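Local atomic coordinates of walker-type atpase (Pyrococcus abyssi, PDB entry 2QEN), a protein that is of unknown cellular function but binds ADP and magnesium in a P-loop nucleotide site and probably acts as an ATPase. Residues 269-272 with 273-276; 172-175 with 176-180; 330-334 with 335-339; 257-260 with 261-264. The protein carries 1 engineered substitution. One frame throughout, in Å; residues are numbered along the deposited sequence.

How the contacts relate
From the N terminus, contact 2 comes first, at the start of helix 174-181, where the chain leaves strand 165-171 of the parallel sheet. Contact 4 and then contact 1 follow on one long helix, 255-280, with centres about 18 Å apart. Contact 3 is last, the strand hairpin 330-339 of the winged-helix region. All four are local and lie in series: none nests in or crosses another, and contact 3 alone closes a reversal of the chain, round the turn at D334 and N335. Together they sample the nucleotide-binding core, the long helix beside it and the C-terminal winged helix, whose hairpin centre lies about 21 Å from that of contact 1.

Contact 1: residues 269-272 with 273-276; sequences LIMG and ELEE
E273 folds its side chain back along the helix toward L269, one turn earlier, and so passes alongside the carbonyl that its own amide uses. The backbone bond from E273 N to L269 O is 3.2 Å long. With CG beside the backbone N (chi1 -65°) and the rest of the chain extended, the carboxylate is carried past the same carbonyl, CD standing 3.7 Å from L269 O. The carboxylate's main partner is R41, a residue that binds ADP: OE2 of E273 makes a salt bridge with it, which makes E273 a second-shell residue of the nucleotide site. The backbone bonds follow the i to i+4 pattern of an alpha helix, here in the C-terminal half of helix 255-280, and the side-chain contacts fall at i+3 and i+4. G272, without a side chain, contributes its carbonyl: E275 CB sits 3.2 Å from G272 O, whereas the bond from E276 N to that oxygen is weak at 3.4 Å. The apolar side belongs to L274. Its CG presses on I270 O at 3.2 Å, and CD1 lies 3.9 Å from I270 CG2, the two side chains running alongside and pointing the same way. M271, bent at its second and third torsions, brings CE to 4.1 Å from L274 CD1. Beyond this group I270 packs on V344 and V347 of helix 342-348, and L274 on L288 of helix 282-292.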
# COMPACT_ATOMS: atom_id res chain seq x y z
N LEU A 269 -1.50 1.98 16.53
CA LEU A 269 -1.89 1.58 15.18
C LEU A 269 -1.73 0.07 14.95
O LEU A 269 -2.66 -0.61 14.48
CB LEU A 269 -1.09 2.38 14.14
CG LEU A 269 -1.20 3.91 14.16
CD1 LEU A 269 -0.13 4.54 13.26
CD2 LEU A 269 -2.57 4.40 13.73
N ILE A 270 -0.56 -0.45 15.32
CA ILE A 270 -0.24 -1.87 15.13
C ILE A 270 -1.15 -2.78 15.96
O ILE A 270 -1.53 -3.87 15.52
CB ILE A 270 1.27 -2.13 15.41
CG1 ILE A 270 2.11 -1.43 14.33
CG2 ILE A 270 1.59 -3.64 15.48
CD1 ILE A 270 3.50 -1.04 14.75
N MET A 271 -1.52 -2.31 17.15
CA MET A 271 -2.41 -3.07 18.02
C MET A 271 -3.79 -3.20 17.38
O MET A 271 -4.46 -4.23 17.52
CB MET A 271 -2.52 -2.39 19.39
CG MET A 271 -2.36 -3.34 20.56
SD MET A 271 -0.69 -4.04 20.64
CE MET A 271 -1.07 -5.72 21.14
N GLY A 272 -4.20 -2.13 16.68
CA GLY A 272 -5.48 -2.09 15.96
C GLY A 272 -5.53 -3.13 14.86
O GLY A 272 -6.54 -3.83 14.71
N GLU A 273 -4.45 -3.24 14.11
CA GLU A 273 -4.29 -4.26 13.07
C GLU A 273 -4.13 -5.67 13.63
O GLU A 273 -4.63 -6.63 13.05
CB GLU A 273 -3.08 -3.94 12.19
CG GLU A 273 -3.22 -2.68 11.39
CD GLU A 273 -1.89 -2.02 11.12
OE1 GLU A 273 -0.85 -2.72 11.05
OE2 GLU A 273 -1.88 -0.78 10.97
N LEU A 274 -3.45 -5.80 14.77
CA LEU A 274 -3.34 -7.09 15.43
C LEU A 274 -4.69 -7.59 15.97
O LEU A 274 -4.92 -8.80 16.04
CB LEU A 274 -2.27 -7.06 16.52
CG LEU A 274 -0.80 -6.90 16.09
CD1 LEU A 274 0.08 -6.70 17.33
CD2 LEU A 274 -0.30 -8.09 15.25
N GLU A 275 -5.57 -6.65 16.35
CA GLU A 275 -6.96 -6.96 16.72
C GLU A 275 -7.67 -7.66 15.57
O GLU A 275 -8.33 -8.69 15.77
CB GLU A 275 -7.74 -5.69 17.07
CG GLU A 275 -7.55 -5.14 18.48
CD GLU A 275 -8.55 -4.03 18.83
OE1 GLU A 275 -9.05 -3.33 17.91
OE2 GLU A 275 -8.85 -3.86 20.04
N GLU A 276 -7.55 -7.09 14.37
CA GLU A 276 -8.14 -7.65 13.16
C GLU A 276 -7.69 -9.10 12.95
O GLU A 276 -8.52 -9.99 12.74
CB GLU A 276 -7.83 -6.79 11.93
CG GLU A 276 -8.37 -5.34 11.99
CD GLU A 276 -8.02 -4.49 10.76
OE1 GLU A 276 -6.86 -4.53 10.28
OE2 GLU A 276 -8.91 -3.75 10.28

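Contact 2: residues 172-175 with 176-180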
# COMPACT_ATOMS: atom_id res chain seq x y z
N SER A 172 -0.07 -3.52 -0.21
CA SER A 172 0.84 -3.81 0.90
C SER A 172 0.85 -5.31 1.19
O SER A 172 1.87 -5.85 1.63
CB SER A 172 0.42 -3.04 2.15
OG SER A 172 0.44 -1.63 1.91
N GLU A 173 -0.28 -5.98 0.97
CA GLU A 173 -0.39 -7.42 1.12
C GLU A 173 -0.12 -8.02 -0.25
O GLU A 173 -1.03 -8.43 -0.96
CB GLU A 173 -1.78 -7.82 1.65
CG GLU A 173 -2.19 -7.09 2.97
CD GLU A 173 -3.61 -7.42 3.42
OE1 GLU A 173 -4.58 -7.01 2.72
OE2 GLU A 173 -3.77 -8.06 4.48
N VAL A 174 1.16 -8.03 -0.62
CA VAL A 174 1.62 -8.40 -1.96
C VAL A 174 1.16 -9.79 -2.42
O VAL A 174 0.66 -9.95 -3.54
CB VAL A 174 3.16 -8.25 -2.09
CG1 VAL A 174 3.62 -8.66 -3.50
CG2 VAL A 174 3.59 -6.82 -1.79
N GLY A 175 1.31 -10.78 -1.55
CA GLY A 175 0.90 -12.14 -1.88
C GLY A 175 -0.59 -12.24 -2.12
O GLY A 175 -1.03 -13.03 -2.94
N LEU A 176 -1.35 -11.41 -1.41
CA LEU A 176 -2.81 -11.40 -1.50
C LEU A 176 -3.26 -10.72 -2.77
O LEU A 176 -4.31 -11.08 -3.32
CB LEU A 176 -3.41 -10.71 -0.27
CG LEU A 176 -4.16 -11.52 0.81
CD1 LEU A 176 -3.79 -13.01 0.94
CD2 LEU A 176 -4.13 -10.84 2.17
N LEU A 177 -2.48 -9.74 -3.23
CA LEU A 177 -2.73 -9.12 -4.52
C LEU A 177 -2.49 -10.13 -5.64
O LEU A 177 -3.37 -10.33 -6.46
CB LEU A 177 -1.94 -7.80 -4.72
CG LEU A 177 -2.19 -7.05 -6.03
CD1 LEU A 177 -3.69 -6.76 -6.24
CD2 LEU A 177 -1.38 -5.74 -6.13
N HIS A 178 -1.32 -10.77 -5.65
CA HIS A 178 -1.04 -11.85 -6.61
C HIS A 178 -2.12 -12.94 -6.60
O HIS A 178 -2.47 -13.48 -7.65
CB HIS A 178 0.32 -12.50 -6.37
CG HIS A 178 1.50 -11.58 -6.53
ND1 HIS A 178 1.69 -10.79 -7.64
CD2 HIS A 178 2.56 -11.36 -5.72
CE1 HIS A 178 2.81 -10.10 -7.51
NE2 HIS A 178 3.36 -10.42 -6.35
N ASP A 179 -2.64 -13.27 -5.42
CA ASP A 179 -3.68 -14.29 -5.28
C ASP A 179 -4.97 -13.85 -5.96
O ASP A 179 -5.60 -14.63 -6.65
CB ASP A 179 -3.98 -14.63 -3.81
CG ASP A 179 -3.12 -15.75 -3.27
OD1 ASP A 179 -2.29 -16.32 -4.02
OD2 ASP A 179 -3.28 -16.08 -2.07
N PHE A 180 -5.37 -12.60 -5.74
CA PHE A 180 -6.59 -12.03 -6.32
C PHE A 180 -6.57 -12.02 -7.86
O PHE A 180 -7.55 -12.40 -8.49
CB PHE A 180 -6.85 -10.62 -5.77
CG PHE A 180 -7.89 -9.83 -6.51
CD1 PHE A 180 -9.19 -10.32 -6.67
CD2 PHE A 180 -7.58 -8.57 -7.03
CE1 PHE A 180 -10.17 -9.58 -7.35
CE2 PHE A 180 -8.54 -7.82 -7.72
CZ PHE A 180 -9.85 -8.33 -7.88
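E173 O receives two backbone amides at the start of helix 174-181: L177 N at 3.0 Å, a sound bond, and L176 N at 3.0 Å, a weak one because its N-H points well off the oxygen (124°). E173 itself occupies the N-cap position, and this forked acceptance is how the first turn is closed. Its side chain leans on the same turn, OE2 lying 3.6 Å from L176 CD2, while OE1 is held by Q138, so the carboxylate is both fixed at one oxygen and flanked by the leucine methyl. The next pair along the helix, V174 and H178, run side by side. The nearly straight bond from H178 N to V174 O (3.0 Å, 175°) joins their backbones, and the imidazole lies close to that carbonyl at an oblique setting, CD2 standing 3.2 Å from V174 O. V174 CG1, anti to its own amide nitrogen (chi1 179°), then meets H178 NE2 at 3.4 Å. Just before the cap, S172 OG is hydrogen-bonded to both E136 and K44, which ties the start of the helix to the nucleotide site. As for its surroundings, V174, L177 and H178 rest on strand 33-37 of the parallel sheet, while D179 forms a salt bridge with K326, and L176 shares a backbone hydrogen bond with that residue, at the end of helix 314-326.

Contact 3: residues 330-334 with 335-339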
# COMPACT_ATOMS: atom_id res chain seq x y z
N ILE A 330 5.34 -10.78 7.51
CA ILE A 330 6.54 -11.56 7.68
C ILE A 330 7.27 -11.81 6.35
O ILE A 330 6.64 -11.95 5.31
CB ILE A 330 6.17 -12.88 8.42
CG1 ILE A 330 6.79 -12.92 9.78
CG2 ILE A 330 6.39 -14.16 7.63
CD1 ILE A 330 5.82 -12.48 10.75
N VAL A 331 8.59 -11.85 6.43
CA VAL A 331 9.43 -12.36 5.36
C VAL A 331 10.10 -13.67 5.83
O VAL A 331 10.51 -13.79 7.00
CB VAL A 331 10.51 -11.31 4.95
CG1 VAL A 331 11.24 -11.75 3.73
CG2 VAL A 331 9.87 -9.95 4.65
N GLU A 332 10.17 -14.65 4.93
CA GLU A 332 11.01 -15.83 5.13
C GLU A 332 12.23 -15.74 4.23
O GLU A 332 12.10 -15.71 3.00
CB GLU A 332 10.25 -17.14 4.84
CG GLU A 332 11.13 -18.39 5.00
CD GLU A 332 10.40 -19.72 4.78
OE1 GLU A 332 9.25 -19.72 4.26
OE2 GLU A 332 10.99 -20.79 5.13
N GLU A 333 13.41 -15.69 4.83
CA GLU A 333 14.67 -15.63 4.09
C GLU A 333 15.73 -16.50 4.75
O GLU A 333 15.76 -16.60 5.97
CB GLU A 333 15.18 -14.20 4.02
CG GLU A 333 14.55 -13.36 2.94
CD GLU A 333 14.96 -11.89 3.02
OE1 GLU A 333 15.09 -11.35 4.15
OE2 GLU A 333 15.12 -11.29 1.94
N ASP A 334 16.61 -17.10 3.95
CA ASP A 334 17.67 -17.98 4.45
C ASP A 334 17.16 -18.96 5.52
O ASP A 334 17.80 -19.12 6.57
CB ASP A 334 18.85 -17.15 5.01
CG ASP A 334 19.87 -16.80 3.94
OD1 ASP A 334 19.51 -16.12 2.96
OD2 ASP A 334 21.05 -17.18 4.11
N ASN A 335 16.01 -19.57 5.25
CA ASN A 335 15.36 -20.50 6.17
C ASN A 335 15.05 -19.90 7.56
O ASN A 335 15.10 -20.61 8.58
CB ASN A 335 16.20 -21.78 6.28
CG ASN A 335 15.48 -22.89 7.01
OD1 ASN A 335 14.28 -23.12 6.80
ND2 ASN A 335 16.21 -23.61 7.88
N THR A 336 14.73 -18.61 7.58
CA THR A 336 14.46 -17.88 8.81
C THR A 336 13.31 -16.89 8.59
O THR A 336 13.25 -16.22 7.56
CB THR A 336 15.72 -17.12 9.29
OG1 THR A 336 16.74 -18.08 9.64
CG2 THR A 336 15.43 -16.26 10.48
N TYR A 337 12.40 -16.84 9.55
CA TYR A 337 11.31 -15.85 9.55
C TYR A 337 11.70 -14.56 10.25
O TYR A 337 12.39 -14.56 11.28
CB TYR A 337 10.04 -16.42 10.18
CG TYR A 337 9.65 -17.74 9.60
CD1 TYR A 337 9.03 -17.82 8.36
CD2 TYR A 337 9.94 -18.93 10.28
CE1 TYR A 337 8.67 -19.03 7.82
CE2 TYR A 337 9.59 -20.17 9.73
CZ TYR A 337 8.95 -20.20 8.50
OH TYR A 337 8.59 -21.39 7.93
N LYS A 338 11.29 -13.44 9.67
CA LYS A 338 11.37 -12.15 10.36
C LYS A 338 10.15 -11.27 10.14
O LYS A 338 9.52 -11.30 9.08
CB LYS A 338 12.66 -11.37 10.06
CG LYS A 338 13.31 -11.59 8.73
CD LYS A 338 14.49 -12.55 8.87
CE LYS A 338 14.98 -13.06 7.53
NZ LYS A 338 16.27 -13.82 7.67
N ILE A 339 9.84 -10.49 11.16
CA ILE A 339 8.84 -9.44 11.01
C ILE A 339 9.33 -8.48 9.91
O ILE A 339 10.47 -8.00 9.95
CB ILE A 339 8.58 -8.71 12.35
CG1 ILE A 339 8.32 -9.69 13.51
CG2 ILE A 339 7.48 -7.66 12.23
CD1 ILE A 339 7.13 -10.63 13.35
O HOH W 1 7.24 -21.55 5.80
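N335 and D334 form the two-residue turn of a tight antiparallel hairpin, both with positive phi and psi, close to a type I' turn. T336 closes the turn: its amide donates to E333 O at 2.8 Å from above the carbonyl plane, and its own oxygen accepts from E333 N, making the first hydrogen-bonded pair. Y337 faces E332 in the next, non-hydrogen-bonded pair. Their side chains run alongside on one face, ring and carboxylate planes 39° apart, with Y337 CE1 3.6 Å from E332 CD; a water joins Y337 OH to E332 OE1, and K325 forms a salt bridge with that oxygen. K338 pairs with V331 through two nearly straight bonds, K338 N to V331 O (2.8 Å) and V331 N to K338 O (2.9 Å). Bent at chi2 (-101°), its chain crosses over E333 on the other face, and NZ makes a weak bond to E333 O at 3.3 Å. I339 meets I330 methyl to methyl, CD1 to CD1, beside I291 of helix 282-292. The hairpin is consistent with the wing of a winged-helix domain: backbone bonds fix its register, while the charges of K338 and E333, 4.5 Å apart at NZ and OE1, probably add a diffuse attraction.

Contact 4: residues 257-260 with 261-264; sequences RAMK and RTLE
The carbonyl plane of A258 is met on both faces by T262. The hydroxyl OG1 donates to A258 O at 2.7 Å from one face, and the amide N reaches A258 O at 2.9 Å from the other, each tilted by about 30° from the plane. What makes this possible is the first torsion of T262 (chi1 -57°), which sets OG1 beside the backbone N and leaves CG2 anti to it. A second flat group, the guanidinium of R261, has the carboxylate of E264 well out of its plane; NE and OE1 are 4.0 Å apart, a long ion pair of charges with no N-H aimed at the oxygen. Nearer the backbone, R261 CG lies 3.1 Å from R257 O, the carbonyl its own amide also uses. M259 supplies the apolar part. Curled at its second and third torsions, it reaches forward along the helix until CE touches L263 CD2 at 3.5 Å; the 3.3 Å from M259 CE to T262 CB is doubtfully short. On the outer side K260 and E264 come together loosely, K260 CE standing 4.2 Å from E264 OE2. The stretch lies early in helix 255-280, where A258 and T262 pack on F245 of helix 239-252. Chemically, the buried threonine has its hydroxyl proton committed to its own helix, one turn back, which lets a polar residue sit at this helix-helix interface, while R261, K260 and E264 probably interact mainly through charge at a distance and confer little directional rigidity.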
# COMPACT_ATOMS: atom_id res chain seq x y z
N ARG A 257 12.25 11.11 24.78
CA ARG A 257 10.81 11.40 24.78
C ARG A 257 10.18 11.33 23.39
O ARG A 257 9.07 10.82 23.23
CB ARG A 257 10.50 12.75 25.44
CG ARG A 257 10.49 12.70 26.94
CD ARG A 257 10.03 14.02 27.55
NE ARG A 257 10.80 15.16 27.06
CZ ARG A 257 11.96 15.57 27.57
NH1 ARG A 257 12.49 14.97 28.62
NH2 ARG A 257 12.56 16.63 27.04
N ALA A 258 10.89 11.82 22.37
CA ALA A 258 10.43 11.66 20.98
C ALA A 258 10.29 10.19 20.56
O ALA A 258 9.33 9.82 19.88
CB ALA A 258 11.35 12.38 20.02
N MET A 259 11.26 9.37 20.93
CA MET A 259 11.19 7.94 20.58
C MET A 259 10.11 7.21 21.39
O MET A 259 9.44 6.32 20.87
CB MET A 259 12.55 7.27 20.77
CG MET A 259 12.67 5.87 20.15
SD MET A 259 12.52 5.84 18.33
CE MET A 259 10.82 5.39 18.16
N LYS A 260 9.97 7.57 22.67
CA LYS A 260 8.95 6.98 23.52
C LYS A 260 7.56 7.22 22.90
O LYS A 260 6.78 6.30 22.75
CB LYS A 260 9.03 7.58 24.93
CG LYS A 260 8.86 6.57 26.06
CD LYS A 260 8.92 7.22 27.44
CE LYS A 260 7.53 7.65 27.95
NZ LYS A 260 7.46 7.76 29.46
N ARG A 261 7.29 8.47 22.52
CA ARG A 261 6.06 8.87 21.86
C ARG A 261 5.87 8.23 20.48
O ARG A 261 4.76 7.88 20.11
CB ARG A 261 5.97 10.40 21.74
CG ARG A 261 5.99 11.14 23.07
CD ARG A 261 4.67 10.99 23.80
NE ARG A 261 3.85 12.20 23.82
CZ ARG A 261 3.02 12.58 22.86
NH1 ARG A 261 2.89 11.87 21.74
NH2 ARG A 261 2.32 13.70 23.00
N THR A 262 6.95 8.11 19.71
CA THR A 262 6.89 7.42 18.42
C THR A 262 6.41 5.98 18.61
O THR A 262 5.52 5.53 17.91
CB THR A 262 8.25 7.47 17.68
OG1 THR A 262 8.64 8.83 17.52
CG2 THR A 262 8.19 6.82 16.30
N LEU A 263 6.98 5.29 19.60
CA LEU A 263 6.65 3.90 19.90
C LEU A 263 5.23 3.73 20.41
O LEU A 263 4.59 2.74 20.09
CB LEU A 263 7.67 3.27 20.88
CG LEU A 263 9.10 3.15 20.30
CD1 LEU A 263 10.12 2.55 21.28
CD2 LEU A 263 9.12 2.39 18.97
N GLU A 264 4.75 4.71 21.19
CA GLU A 264 3.34 4.82 21.61
C GLU A 264 2.38 4.89 20.42
O GLU A 264 1.41 4.14 20.36
CB GLU A 264 3.13 6.08 22.46
CG GLU A 264 3.70 6.02 23.87
CD GLU A 264 3.55 7.35 24.62
OE1 GLU A 264 3.00 8.32 24.02
OE2 GLU A 264 3.96 7.41 25.80